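Local structure of dehalogenase (6A41) at the interface of chains A and B. The protein catalyses dehalogenation and is built on a fold of the short-chain dehydrogenase/reductase type, which suggests kinship with the halohydrin dehalogenases. Sequence-based numbering; all coordinates share one arbitrary frame. Chains: chain A/B, dehalogenase.

Contacts 1 and 2 belong to one two-fold symmetric interface between chains A and B, their C-alpha centres about 12 Å apart, and each recurs with the chains exchanged. They share no residue. In contact 1 the loop at A:142-145 lies against helix 160-167 of B, whereas in contact 2 the segment around A:93-98 and A:Pro148 receive helix 98-126 of B. On the A side the loop of contact 1 runs into helix 147-158, whose first turn supplies A:Pro148 to contact 2. Both combine side-chain bonds to backbone groups with apolar packing, more extensive around B:Phe113. Together they probably help to hold the pair within the four-copy assembly.

Contact 1: the interface of chains A and B. Residues chain A 142-145; chain B 162, 165-166.
A:Ile143 and A:Gly142 offer adjoining backbone groups to two side chains of helix 160-167 in B. The amide N of A:Ile143 points its hydrogen almost straight (172°) at the hydroxyl OG of B:Ser162, 2.9 Å away. The peptide oxygen next to it, A:Gly142 O, accepts a bond from the side-chain amino nitrogen NZ of B:Lys165 at 3.0 Å, the donor standing above the carbonyl plane, 47° out of it. B:Lys165 reaches this oxygen with its chain extended beyond CG, so that its methylenes run beside the loop and CD passes 3.7 Å from A:Gly142 O.

A third polar contact is weaker: a bent bond runs from A:Asn145 N to the carboxylate oxygen OE1 of B:Glu166 at 3.0 Å. With CG anti to the backbone N (chi1 175°) and an extended chain, B:Glu166 brings its carboxylate to this end of the loop. There it lies near the amide of A:Asn145, the two planes turned well away from parallel; as modelled, OD1 of A:Asn145 is 3.4 Å from B:Glu166 CD.

Between these polar ends the methyl of A:Ala144 presses on the helix itself, CB lying 3.8 Å from B:Glu166 CA and 3.9 Å from B:Lys165 CB. Because the polar bonds engage main-chain groups of A, the patch probably steadies the loop leading into helix 147-158 and is likely to help join the two subunits.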
# COMPACT_ATOMS: atom_id res chain seq x y z
N GLY A 142 -1.61 -3.52 -11.59
CA GLY A 142 -0.85 -3.67 -12.79
C GLY A 142 -1.60 -4.51 -13.82
O GLY A 142 -2.46 -5.41 -13.51
N ILE A 143 -1.33 -4.19 -15.07
CA ILE A 143 -2.03 -4.86 -16.17
C ILE A 143 -1.01 -5.10 -17.28
O ILE A 143 -0.54 -4.13 -17.89
CB ILE A 143 -3.25 -4.06 -16.72
CG1 ILE A 143 -4.21 -3.60 -15.63
CG2 ILE A 143 -4.03 -4.83 -17.81
CD1 ILE A 143 -5.36 -2.68 -16.13
N ALA A 144 -0.81 -6.38 -17.63
CA ALA A 144 0.11 -6.73 -18.73
C ALA A 144 -0.41 -6.10 -20.03
O ALA A 144 -1.63 -6.06 -20.27
CB ALA A 144 0.27 -8.21 -18.89
N ASN A 145 0.54 -5.60 -20.83
CA ASN A 145 0.22 -5.01 -22.14
C ASN A 145 -0.48 -3.64 -22.11
O ASN A 145 -0.80 -3.10 -23.19
CB ASN A 145 -0.47 -6.02 -23.11
CG ASN A 145 0.26 -7.32 -23.14
OD1 ASN A 145 1.42 -7.32 -23.38
ND2 ASN A 145 -0.45 -8.48 -22.93
N SER B 162 2.90 -3.74 -14.06
CA SER B 162 2.38 -4.06 -15.46
C SER B 162 3.45 -4.72 -16.30
O SER B 162 3.20 -5.75 -16.96
CB SER B 162 1.85 -2.78 -16.17
OG SER B 162 0.82 -2.22 -15.42
N LYS B 165 4.09 -8.28 -15.05
CA LYS B 165 3.14 -9.21 -15.57
C LYS B 165 3.40 -9.57 -17.00
O LYS B 165 3.23 -10.73 -17.39
CB LYS B 165 1.70 -8.77 -15.34
CG LYS B 165 1.32 -8.78 -13.85
CD LYS B 165 -0.09 -8.26 -13.62
CE LYS B 165 -0.55 -8.48 -12.19
NZ LYS B 165 -1.91 -7.94 -12.06
N GLU B 166 3.79 -8.59 -17.76
CA GLU B 166 3.96 -8.78 -19.19
C GLU B 166 5.22 -9.64 -19.53
O GLU B 166 5.21 -10.51 -20.45
CB GLU B 166 4.08 -7.34 -19.77
CG GLU B 166 4.38 -7.27 -21.23
CD GLU B 166 4.17 -5.89 -21.90
OE1 GLU B 166 3.42 -4.98 -21.39
OE2 GLU B 166 4.73 -5.82 -23.02

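Contact 2: the interface of chains A and B. Residues chain A 93, 96, 98, 148; chain B 113-114, 117.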
# COMPACT_ATOMS: atom_id res chain seq x y z
N LEU A 93 5.29 -3.92 -24.95
CA LEU A 93 6.60 -3.30 -25.18
C LEU A 93 6.97 -3.14 -26.62
O LEU A 93 7.37 -2.05 -27.02
CB LEU A 93 7.71 -4.13 -24.55
CG LEU A 93 7.88 -3.74 -23.11
CD1 LEU A 93 8.84 -4.73 -22.51
CD2 LEU A 93 8.36 -2.33 -22.79
N ALA A 96 4.38 -0.56 -28.40
CA ALA A 96 3.91 0.63 -27.75
C ALA A 96 4.55 1.82 -28.46
O ALA A 96 5.71 1.73 -28.79
CB ALA A 96 4.32 0.68 -26.29
N ILE A 98 5.78 5.62 -28.20
CA ILE A 98 6.20 6.57 -27.19
C ILE A 98 5.33 7.80 -27.21
O ILE A 98 4.98 8.34 -26.15
CB ILE A 98 7.63 6.98 -27.44
CG1 ILE A 98 8.60 5.80 -27.25
CG2 ILE A 98 8.01 8.13 -26.53
CD1 ILE A 98 8.53 5.17 -25.89
N PRO A 148 1.83 1.61 -20.44
CA PRO A 148 1.72 3.11 -20.60
C PRO A 148 0.46 3.74 -19.98
O PRO A 148 0.60 4.76 -19.26
CB PRO A 148 1.81 3.32 -22.10
CG PRO A 148 2.64 2.11 -22.54
CD PRO A 148 1.89 1.00 -21.77
N PHE B 113 11.10 3.66 -19.97
CA PHE B 113 10.21 2.76 -20.71
C PHE B 113 10.84 2.44 -22.09
O PHE B 113 10.87 1.29 -22.51
CB PHE B 113 8.84 3.39 -20.93
CG PHE B 113 7.88 2.51 -21.66
CD1 PHE B 113 7.37 1.41 -21.08
CD2 PHE B 113 7.54 2.78 -22.96
CE1 PHE B 113 6.48 0.56 -21.77
CE2 PHE B 113 6.71 1.93 -23.68
CZ PHE B 113 6.09 0.89 -23.05
N ARG B 114 11.34 3.46 -22.74
CA ARG B 114 12.03 3.27 -24.00
C ARG B 114 13.20 2.31 -23.92
O ARG B 114 13.33 1.42 -24.79
CB ARG B 114 12.43 4.66 -24.59
CG ARG B 114 13.28 4.70 -25.87
CD ARG B 114 12.60 4.03 -27.03
NE ARG B 114 13.41 4.19 -28.28
CZ ARG B 114 13.35 3.38 -29.35
NH1 ARG B 114 12.52 2.36 -29.34
NH2 ARG B 114 14.18 3.53 -30.38
N GLN B 117 11.97 -1.20 -23.68
CA GLN B 117 11.50 -1.69 -24.97
C GLN B 117 12.66 -2.19 -25.86
O GLN B 117 12.55 -3.16 -26.54
CB GLN B 117 10.91 -0.56 -25.79
CG GLN B 117 9.56 -0.15 -25.38
CD GLN B 117 9.02 0.90 -26.40
OE1 GLN B 117 9.61 1.99 -26.45
NE2 GLN B 117 8.03 0.53 -27.24
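The carboxamide of B:Gln117 reaches the backbone of A at A:Leu93 and A:Ala96. Its NE2 donates to A:Leu93 O at 2.7 Å (162° at the hydrogen), nearly along the C=O axis (165°). The acceptor lies close to the amide plane of B:Gln117. A weaker bond from the same nitrogen reaches A:Ala96 O at 3.0 Å, so one amide group spans both carbonyls of the loop. The carboxamide OE1 faces the methyl CD1 of A:Ile98 at 3.4 Å. Were B:Gln117 an alanine, the carbonyls of A:Leu93 and A:Ala96 would probably lose this shared donor, and a gap would open beside A:Leu93 CD2.

Apolar packing centres on the ring of B:Phe113; a chi1 of -179° turns CG away from the backbone N and sends the ring toward A. The methyls of A:Ala96 and A:Ile98 meet its edge in plane, CB of the former 3.7 Å from CZ. A:Leu93 runs antiparallel alongside the ring, its CD2 lying 3.6 Å from CE1 and equally near CG of B:Gln117. A:Pro148 comes in nearly perpendicular to the B:Phe113 side chain, bringing CG to 3.7 Å from CZ.

B:Phe113 and B:Gln117 stand one turn apart on the long helix 98-126 of B, which packs on the loop before the equivalent helix of A, on A:Ile98 at its start, and on the first turn of helix 147-158; in this family such helices of two subunits typically form a four-helix bundle.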